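Local coordinates for protein methylmalonate-semialdehyde dehydrogenase (PDB 4ZZ7) that probably catalyses the NAD-dependent, coenzyme A-acylating oxidation of methylmalonate semialdehyde, as a member of the aldehyde dehydrogenase family, at residues T5-L10 against V203-K208; L15-T20 against Q36-S41. All coordinates share one frame; numbering follows the deposited sequence.

Contact 1: T5-L10 against V203-K208. With NAD (nicotinamide-adenine-dinucleotide), chain M.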
ATOM      1  N   THR A   5     -47.128  19.679   2.432  1.00 54.44           N
ATOM      2  CA  THR A   5     -46.636  18.492   1.703  1.00 56.26           C
ATOM      3  C   THR A   5     -46.152  17.380   2.653  1.00 54.17           C
ATOM      4  O   THR A   5     -45.728  17.661   3.785  1.00 57.48           O
ATOM      5  CB  THR A   5     -45.484  18.861   0.720  1.00 58.06           C
ATOM      6  OG1 THR A   5     -44.348  19.337   1.457  1.00 59.08           O
ATOM      7  CG2 THR A   5     -45.927  19.933  -0.323  1.00 56.95           C
ATOM      8  N   THR A   6     -46.218  16.126   2.197  1.00 48.24           N
ATOM      9  CA  THR A   6     -45.734  14.979   2.997  1.00 44.21           C
ATOM     10  C   THR A   6     -44.485  14.328   2.380  1.00 38.09           C
ATOM     11  O   THR A   6     -44.496  13.894   1.235  1.00 37.29           O
ATOM     12  CB  THR A   6     -46.840  13.932   3.225  1.00 47.28           C
ATOM     13  OG1 THR A   6     -47.977  14.581   3.790  1.00 52.87           O
ATOM     14  CG2 THR A   6     -46.405  12.846   4.206  1.00 47.48           C
ATOM     15  N   ILE A   7     -43.415  14.262   3.168  1.00 33.68           N
ATOM     16  CA  ILE A   7     -42.118  13.726   2.728  1.00 30.24           C
ATOM     17  C   ILE A   7     -42.082  12.198   2.806  1.00 27.88           C
ATOM     18  O   ILE A   7     -42.358  11.585   3.860  1.00 29.32           O
ATOM     19  CB  ILE A   7     -40.961  14.277   3.583  1.00 28.30           C
ATOM     20  CG1 ILE A   7     -40.911  15.802   3.484  1.00 27.91           C
ATOM     21  CG2 ILE A   7     -39.634  13.664   3.140  1.00 27.88           C
ATOM     22  CD1 ILE A   7     -40.110  16.450   4.585  1.00 27.57           C
ATOM     23  N   GLY A   8     -41.700  11.582   1.706  1.00 24.36           N
ATOM     24  CA  GLY A   8     -41.814  10.143   1.606  1.00 24.00           C
ATOM     25  C   GLY A   8     -40.500   9.409   1.749  1.00 22.64           C
ATOM     26  O   GLY A   8     -39.628   9.800   2.511  1.00 20.13           O
ATOM     27  N   HIS A   9     -40.394   8.337   0.976  1.00 22.84           N
ATOM     28  CA  HIS A   9     -39.291   7.413   1.019  1.00 23.62           C
ATOM     29  C   HIS A   9     -38.908   7.059  -0.398  1.00 24.09           C
ATOM     30  O   HIS A   9     -39.748   7.007  -1.275  1.00 25.62           O
ATOM     31  CB  HIS A   9     -39.698   6.121   1.712  1.00 24.21           C
ATOM     32  CG  HIS A   9     -40.466   6.317   2.974  1.00 25.04           C
ATOM     33  ND1 HIS A   9     -39.956   6.998   4.050  1.00 25.31           N
ATOM     34  CD2 HIS A   9     -41.701   5.899   3.342  1.00 26.19           C
ATOM     35  CE1 HIS A   9     -40.842   7.006   5.030  1.00 26.24           C
ATOM     36  NE2 HIS A   9     -41.912   6.345   4.625  1.00 27.07           N
ATOM     37  N   LEU A  10     -37.631   6.790  -0.606  1.00 24.52           N
ATOM     38  CA  LEU A  10     -37.117   6.361  -1.888  1.00 24.15           C
ATOM     39  C   LEU A  10     -36.888   4.865  -1.803  1.00 23.22           C
ATOM     40  O   LEU A  10     -35.962   4.411  -1.127  1.00 22.10           O
ATOM     41  CB  LEU A  10     -35.809   7.096  -2.174  1.00 25.26           C
ATOM     42  CG  LEU A  10     -35.057   6.753  -3.456  1.00 26.25           C
ATOM     43  CD1 LEU A  10     -35.935   6.933  -4.680  1.00 25.94           C
ATOM     44  CD2 LEU A  10     -33.820   7.638  -3.549  1.00 27.48           C
ATOM     45  N   VAL A 203     -33.753   5.298   0.614  1.00 19.48           N
ATOM     46  CA  VAL A 203     -33.862   6.203   1.761  1.00 19.48           C
ATOM     47  C   VAL A 203     -35.162   5.877   2.454  1.00 19.75           C
ATOM     48  O   VAL A 203     -36.215   5.875   1.849  1.00 20.80           O
ATOM     49  CB  VAL A 203     -33.833   7.704   1.375  1.00 18.80           C
ATOM     50  CG1 VAL A 203     -33.904   8.579   2.627  1.00 18.25           C
ATOM     51  CG2 VAL A 203     -32.569   8.014   0.605  1.00 19.04           C
ATOM     52  N   VAL A 204     -35.100   5.606   3.735  1.00 20.35           N
ATOM     53  CA  VAL A 204     -36.292   5.192   4.449  1.00 20.89           C
ATOM     54  C   VAL A 204     -36.351   6.041   5.719  1.00 22.23           C
ATOM     55  O   VAL A 204     -35.532   5.908   6.616  1.00 23.01           O
ATOM     56  CB  VAL A 204     -36.272   3.656   4.625  1.00 20.09           C
ATOM     57  CG1 VAL A 204     -35.637   3.222   5.933  1.00 19.61           C
ATOM     58  CG2 VAL A 204     -37.657   3.079   4.442  1.00 20.30           C
ATOM     59  N   ASN A 205     -37.244   7.021   5.719  1.00 24.30           N
ATOM     60  CA  ASN A 205     -37.422   7.940   6.868  1.00 24.93           C
ATOM     61  C   ASN A 205     -38.187   7.325   8.032  1.00 24.96           C
ATOM     62  O   ASN A 205     -39.106   6.517   7.833  1.00 25.53           O
ATOM     63  CB  ASN A 205     -38.128   9.208   6.423  1.00 24.30           C
ATOM     64  CG  ASN A 205     -37.206  10.131   5.717  1.00 25.07           C
ATOM     65  OD1 ASN A 205     -36.283  10.644   6.332  1.00 28.03           O
ATOM     66  ND2 ASN A 205     -37.433  10.356   4.428  1.00 25.64           N
ATOM     67  N   GLY A 206     -37.823   7.722   9.242  1.00 24.02           N
ATOM     68  CA  GLY A 206     -38.472   7.164  10.398  1.00 24.18           C
ATOM     69  C   GLY A 206     -37.776   7.509  11.692  1.00 25.94           C
ATOM     70  O   GLY A 206     -36.976   8.455  11.785  1.00 25.81           O
ATOM     71  N   ASP A 207     -38.111   6.719  12.700  1.00 27.83           N
ATOM     72  CA  ASP A 207     -37.587   6.860  14.036  1.00 28.19           C
ATOM     73  C   ASP A 207     -37.130   5.470  14.516  1.00 28.32           C
ATOM     74  O   ASP A 207     -36.918   4.556  13.709  1.00 27.04           O
ATOM     75  CB  ASP A 207     -38.682   7.470  14.921  1.00 28.66           C
ATOM     76  CG  ASP A 207     -39.809   6.500  15.240  1.00 29.89           C
ATOM     77  OD1 ASP A 207     -40.054   5.514  14.509  1.00 28.81           O
ATOM     78  OD2 ASP A 207     -40.472   6.745  16.259  1.00 33.91           O
ATOM     79  N   LYS A 208     -37.016   5.300  15.826  1.00 29.25           N
ATOM     80  CA  LYS A 208     -36.499   4.057  16.403  1.00 30.53           C
ATOM     81  C   LYS A 208     -37.008   2.796  15.714  1.00 28.54           C
ATOM     82  O   LYS A 208     -36.259   1.852  15.562  1.00 27.26           O
ATOM     83  CB  LYS A 208     -36.828   3.974  17.900  1.00 32.18           C
ATOM     84  CG  LYS A 208     -36.054   2.900  18.623  1.00 34.29           C
ATOM     85  CD  LYS A 208     -36.733   2.420  19.890  1.00 37.20           C
ATOM     86  CE  LYS A 208     -35.899   1.340  20.575  1.00 39.45           C
ATOM     87  NZ  LYS A 208     -34.499   1.771  20.900  1.00 41.33           N
TER
HETATM   88  PA  NAD M 501     -28.932  10.802  17.769  1.00 47.36           P
HETATM   89  O1A NAD M 501     -30.324  11.087  18.326  1.00 46.29           O
HETATM   90  O2A NAD M 501     -27.836  10.199  18.631  1.00 43.25           O
HETATM   91  O5B NAD M 501     -29.086   9.784  16.514  1.00 46.00           O
HETATM   92  C5B NAD M 501     -29.323  10.208  15.164  1.00 41.94           C
HETATM   93  C4B NAD M 501     -29.989   9.109  14.337  1.00 38.73           C
HETATM   94  O4B NAD M 501     -30.334   7.995  15.164  1.00 36.88           O
HETATM   95  C3B NAD M 501     -31.286   9.546  13.664  1.00 37.46           C
HETATM   96  O3B NAD M 501     -31.288   9.031  12.331  1.00 34.93           O
HETATM   97  C2B NAD M 501     -32.399   8.983  14.546  1.00 37.53           C
HETATM   98  O2B NAD M 501     -33.596   8.520  13.913  1.00 37.76           O
HETATM   99  C1B NAD M 501     -31.750   7.786  15.215  1.00 37.65           C
HETATM  100  N9A NAD M 501     -32.213   7.591  16.622  1.00 39.19           N
HETATM  101  C8A NAD M 501     -32.445   8.572  17.542  1.00 38.74           C
HETATM  102  N7A NAD M 501     -32.834   8.037  18.719  1.00 38.34           N
HETATM  103  C5A NAD M 501     -32.864   6.689  18.572  1.00 37.80           C
HETATM  104  C6A NAD M 501     -33.205   5.525  19.442  1.00 36.51           C
HETATM  105  N6A NAD M 501     -33.588   5.731  20.720  1.00 35.98           N
HETATM  106  N1A NAD M 501     -33.106   4.276  18.911  1.00 35.24           N
HETATM  107  C2A NAD M 501     -32.721   4.073  17.615  1.00 34.01           C
HETATM  108  N3A NAD M 501     -32.391   5.069  16.766  1.00 32.17           N
HETATM  109  C4A NAD M 501     -32.450   6.380  17.179  1.00 37.52           C
HETATM  110  O3  NAD M 501     -28.340  12.172  17.089  1.00 50.37           O
HETATM  111  PN  NAD M 501     -29.110  13.569  16.711  1.00 49.99           P
HETATM  112  O1N NAD M 501     -30.038  13.380  15.507  1.00 48.95           O
HETATM  113  O2N NAD M 501     -29.622  14.330  17.941  1.00 46.90           O
HETATM  114  O5D NAD M 501     -27.772  14.309  16.221  1.00 51.33           O
HETATM  115  C5D NAD M 501     -26.853  14.854  17.183  1.00 57.61           C
HETATM  116  C4D NAD M 501     -25.665  13.943  17.554  1.00 61.76           C
HETATM  117  O4D NAD M 501     -24.753  13.651  16.471  1.00 65.76           O
HETATM  118  C3D NAD M 501     -24.798  14.606  18.638  1.00 63.77           C
HETATM  119  O3D NAD M 501     -25.031  14.005  19.917  1.00 57.82           O
HETATM  120  C2D NAD M 501     -23.335  14.458  18.193  1.00 66.08           C
HETATM  121  O2D NAD M 501     -22.493  13.990  19.253  1.00 63.54           O
HETATM  122  C1D NAD M 501     -23.442  13.477  17.038  1.00 65.85           C
HETATM  123  N1N NAD M 501     -22.405  13.591  16.017  1.00 68.43           N
HETATM  124  C2N NAD M 501     -21.396  12.712  16.080  1.00 71.75           C
HETATM  125  C3N NAD M 501     -20.373  12.740  15.137  1.00 73.58           C
HETATM  126  C7N NAD M 501     -19.195  11.797  15.179  1.00 78.12           C
HETATM  127  O7N NAD M 501     -18.472  11.642  16.170  1.00 74.25           O
HETATM  128  N7N NAD M 501     -18.930  11.155  14.054  1.00 79.79           N
HETATM  129  C4N NAD M 501     -20.435  13.672  14.108  1.00 68.67           C
HETATM  130  C5N NAD M 501     -21.490  14.574  14.046  1.00 67.21           C
HETATM  131  C6N NAD M 501     -22.480  14.508  15.029  1.00 70.12           C
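L10 and V203 are joined by two backbone hydrogen bonds, V203 N to L10 O at 2.9 Å and L10 N to V203 O at 3.0 Å, a single antiparallel bridge of the hydrogen-bonded kind. Next to the bridge, side chains join in. N205 turns its amide to the strand, and ND2 donates to G8 O at 3.0 Å, nearly along the C=O axis, with that oxygen close to the amide plane. The backbone N of N205 in turn donates to H9 ND1 at 3.2 Å, from a position tilted 31° out of the ring plane. A chi1 of -45° sets CG of H9 anti to the carbonyl carbon, and the ring is then turned about CB-CG (chi2 -60°) with ND1 toward N205 N; CB of N205 lies at the ring edge, in plane, 3.7 Å from ND1. The other ring nitrogen, NE2, makes a weak hydrogen bond to D38 OD2. An alanine in place of H9 would probably leave the N205 backbone N-H without its acceptor and open a gap beside CB of N205. Packing is lighter: CB of L10 meets CB of V203 at 4.1 Å, both side chains resting on A188 of helix 182-193, and CG2 of I7 lies 4.2 Å from ND2 of N205. Beyond G206, CG of K208 packs 3.3 Å from N1A of the NAD adenine. The bridge thus joins the N-terminal strand to 201-203, an outermost strand of the Rossmann-type NAD-binding sheet of aldehyde dehydrogenases, and the loop after it leads to the adenine pocket at K208.

Contact 2: L15-T20 against Q36-S41; sequences LVTENT and QLDLAS
E18 and D38 carry a polar, partly buried contact in which two carboxylates grip backbone N-H groups, one at a turn and one at a helix start. It joins the turn after strand 15-16 to the end of strand 32-38, in the small N-terminal sheet of this aldehyde dehydrogenase fold, just before helix 42-61. D38 sends its carboxylate toward the turn, CG anti to the backbone N (chi1 -169°), and spans two successive amides. OD2 accepts from E18 N at 2.9 Å, met from above the carboxylate plane, while OD1 takes N19 N at 3.0 Å on its syn side. OG1 of T17 lies against the same carboxylate, 3.3 Å from CG of D38. E18, its chain extended beyond CG, reaches across to S41, the N-cap residue of helix 42-61. Its OE1 receives S41 N through the syn lone pair and S41 OG from above the plane at 2.6 Å, and T44 gives it a further hydrogen bond. Being beside the helix start may stabilise the negative charge of E18. A water accepts from T20 N and lies 2.9 Å from D38 OD1. The other oxygen of the glutamate, OE2, is held from above its plane by OG1 of T20 at 2.7 Å.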
ATOM      1  N   LEU A  15     -40.647   7.335  -5.264  1.00 41.95           N
ATOM      2  CA  LEU A  15     -41.186   7.943  -4.051  1.00 41.95           C
ATOM      3  C   LEU A  15     -42.425   7.224  -3.574  1.00 36.66           C
ATOM      4  O   LEU A  15     -43.392   7.114  -4.298  1.00 36.87           O
ATOM      5  CB  LEU A  15     -41.554   9.407  -4.288  1.00 46.07           C
ATOM      6  CG  LEU A  15     -40.403  10.384  -4.431  1.00 51.55           C
ATOM      7  CD1 LEU A  15     -40.995  11.776  -4.570  1.00 54.56           C
ATOM      8  CD2 LEU A  15     -39.460  10.319  -3.229  1.00 55.15           C
ATOM      9  N   VAL A  16     -42.404   6.745  -2.346  1.00 34.13           N
ATOM     10  CA  VAL A  16     -43.574   6.089  -1.763  1.00 34.48           C
ATOM     11  C   VAL A  16     -43.856   6.603  -0.357  1.00 33.65           C
ATOM     12  O   VAL A  16     -42.984   7.129   0.339  1.00 32.78           O
ATOM     13  CB  VAL A  16     -43.437   4.546  -1.737  1.00 34.43           C
ATOM     14  CG1 VAL A  16     -43.209   3.998  -3.147  1.00 34.45           C
ATOM     15  CG2 VAL A  16     -42.323   4.105  -0.798  1.00 34.54           C
ATOM     16  N   THR A  17     -45.095   6.442   0.067  1.00 33.20           N
ATOM     17  CA  THR A  17     -45.461   6.928   1.371  1.00 32.34           C
ATOM     18  C   THR A  17     -46.478   6.024   2.023  1.00 29.98           C
ATOM     19  O   THR A  17     -47.486   5.683   1.423  1.00 28.18           O
ATOM     20  CB  THR A  17     -45.919   8.382   1.296  1.00 33.26           C
ATOM     21  OG1 THR A  17     -46.395   8.774   2.587  1.00 35.21           O
ATOM     22  CG2 THR A  17     -46.993   8.580   0.215  1.00 33.35           C
ATOM     23  N   GLU A  18     -46.176   5.627   3.251  1.00 31.13           N
ATOM     24  CA  GLU A  18     -46.916   4.586   3.940  1.00 34.36           C
ATOM     25  C   GLU A  18     -48.220   5.106   4.505  1.00 37.82           C
ATOM     26  O   GLU A  18     -49.240   4.432   4.382  1.00 43.05           O
ATOM     27  CB  GLU A  18     -46.086   4.004   5.070  1.00 34.42           C
ATOM     28  CG  GLU A  18     -46.719   2.790   5.735  1.00 34.81           C
ATOM     29  CD  GLU A  18     -45.971   2.363   6.977  1.00 35.36           C
ATOM     30  OE1 GLU A  18     -44.731   2.247   6.912  1.00 38.10           O
ATOM     31  OE2 GLU A  18     -46.609   2.146   8.027  1.00 34.62           O
ATOM     32  N   ASN A  19     -48.162   6.267   5.160  1.00 38.04           N
ATOM     33  CA  ASN A  19     -49.351   6.995   5.638  1.00 39.12           C
ATOM     34  C   ASN A  19     -50.070   6.404   6.848  1.00 37.49           C
ATOM     35  O   ASN A  19     -51.294   6.527   6.964  1.00 37.78           O
ATOM     36  CB  ASN A  19     -50.363   7.234   4.501  1.00 39.37           C
ATOM     37  CG  ASN A  19     -49.854   8.226   3.486  1.00 42.12           C
ATOM     38  OD1 ASN A  19     -49.411   9.332   3.853  1.00 41.84           O
ATOM     39  ND2 ASN A  19     -49.929   7.859   2.198  1.00 43.81           N
ATOM     40  N   THR A  20     -49.316   5.784   7.748  1.00 35.21           N
ATOM     41  CA  THR A  20     -49.888   5.307   9.009  1.00 34.25           C
ATOM     42  C   THR A  20     -49.463   6.159  10.200  1.00 34.53           C
ATOM     43  O   THR A  20     -50.105   6.121  11.246  1.00 35.24           O
ATOM     44  CB  THR A  20     -49.611   3.798   9.265  1.00 33.24           C
ATOM     45  OG1 THR A  20     -48.265   3.596   9.674  1.00 31.72           O
ATOM     46  CG2 THR A  20     -49.939   2.937   8.013  1.00 33.44           C
ATOM     47  N   GLN A  36     -44.647  17.681   6.834  1.00 35.46           N
ATOM     48  CA  GLN A  36     -44.927  16.417   7.532  1.00 34.04           C
ATOM     49  C   GLN A  36     -44.011  15.327   6.995  1.00 32.41           C
ATOM     50  O   GLN A  36     -43.898  15.123   5.779  1.00 32.07           O
ATOM     51  CB  GLN A  36     -46.378  15.965   7.311  1.00 35.42           C
ATOM     52  CG  GLN A  36     -47.425  16.793   8.024  1.00 36.50           C
ATOM     53  CD  GLN A  36     -47.257  16.754   9.528  1.00 36.85           C
ATOM     54  OE1 GLN A  36     -47.279  15.683  10.141  1.00 38.29           O
ATOM     55  NE2 GLN A  36     -47.070  17.919  10.134  1.00 36.40           N
ATOM     56  N   LEU A  37     -43.374  14.604   7.902  1.00 29.50           N
ATOM     57  CA  LEU A  37     -42.511  13.509   7.513  1.00 26.10           C
ATOM     58  C   LEU A  37     -43.190  12.196   7.781  1.00 25.17           C
ATOM     59  O   LEU A  37     -43.502  11.880   8.923  1.00 22.39           O
ATOM     60  CB  LEU A  37     -41.213  13.571   8.294  1.00 24.96           C
ATOM     61  CG  LEU A  37     -40.232  12.456   7.960  1.00 24.16           C
ATOM     62  CD1 LEU A  37     -39.852  12.468   6.479  1.00 23.07           C
ATOM     63  CD2 LEU A  37     -39.036  12.604   8.881  1.00 23.51           C
ATOM     64  N   ASP A  38     -43.397  11.426   6.721  1.00 27.02           N
ATOM     65  CA  ASP A  38     -43.926  10.069   6.851  1.00 29.31           C
ATOM     66  C   ASP A  38     -42.938   9.176   7.604  1.00 29.77           C
ATOM     67  O   ASP A  38     -41.765   9.182   7.293  1.00 31.56           O
ATOM     68  CB  ASP A  38     -44.195   9.475   5.476  1.00 29.41           C
ATOM     69  CG  ASP A  38     -44.983   8.196   5.554  1.00 30.48           C
ATOM     70  OD1 ASP A  38     -46.116   8.227   6.085  1.00 30.77           O
ATOM     71  OD2 ASP A  38     -44.486   7.158   5.072  1.00 31.94           O
ATOM     72  N   LEU A  39     -43.405   8.436   8.600  1.00 29.84           N
ATOM     73  CA  LEU A  39     -42.536   7.532   9.341  1.00 31.71           C
ATOM     74  C   LEU A  39     -42.751   6.087   8.903  1.00 31.74           C
ATOM     75  O   LEU A  39     -43.863   5.564   8.954  1.00 31.57           O
ATOM     76  CB  LEU A  39     -42.734   7.674  10.851  1.00 33.78           C
ATOM     77  CG  LEU A  39     -42.492   9.080  11.418  1.00 35.78           C
ATOM     78  CD1 LEU A  39     -42.608   9.047  12.930  1.00 36.06           C
ATOM     79  CD2 LEU A  39     -41.137   9.673  11.030  1.00 35.83           C
ATOM     80  N   ALA A  40     -41.665   5.446   8.485  1.00 31.10           N
ATOM     81  CA  ALA A  40     -41.739   4.108   7.929  1.00 31.21           C
ATOM     82  C   ALA A  40     -41.756   3.065   9.011  1.00 29.47           C
ATOM     83  O   ALA A  40     -41.057   3.162  10.011  1.00 28.20           O
ATOM     84  CB  ALA A  40     -40.573   3.852   6.992  1.00 32.97           C
ATOM     85  N   SER A  41     -42.552   2.043   8.774  1.00 29.90           N
ATOM     86  CA  SER A  41     -42.784   1.003   9.746  1.00 31.10           C
ATOM     87  C   SER A  41     -41.935  -0.166   9.334  1.00 30.41           C
ATOM     88  O   SER A  41     -41.391  -0.171   8.235  1.00 29.18           O
ATOM     89  CB  SER A  41     -44.262   0.612   9.705  1.00 32.38           C
ATOM     90  OG  SER A  41     -44.593   0.129   8.399  1.00 32.59           O
TER
HETATM   91  O   HOH W   1     -46.211   6.040   8.024  1.00 20.77           O

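Overall arrangement
The two contacts have centres about 5 Å apart and touch directly, both built around the N-terminal four-stranded sheet. Strand 6-10 lies between strands 15-16 and 32-38, so it is the sheet neighbour of both strands that contact 2 draws on, while forming one side of contact 1. Along the chain, contact 2 is nested inside the long loop closed by contact 1, whose second segment returns from strand 201-203. I7 N with Q36 O and A40 N with N205 O form probable backbone hydrogen bonds between them, and I7 packs on L37. Together they tie the N-terminal sheet and the start of helix 42-61 to the cofactor-binding part of the chain, near the NAD adenine.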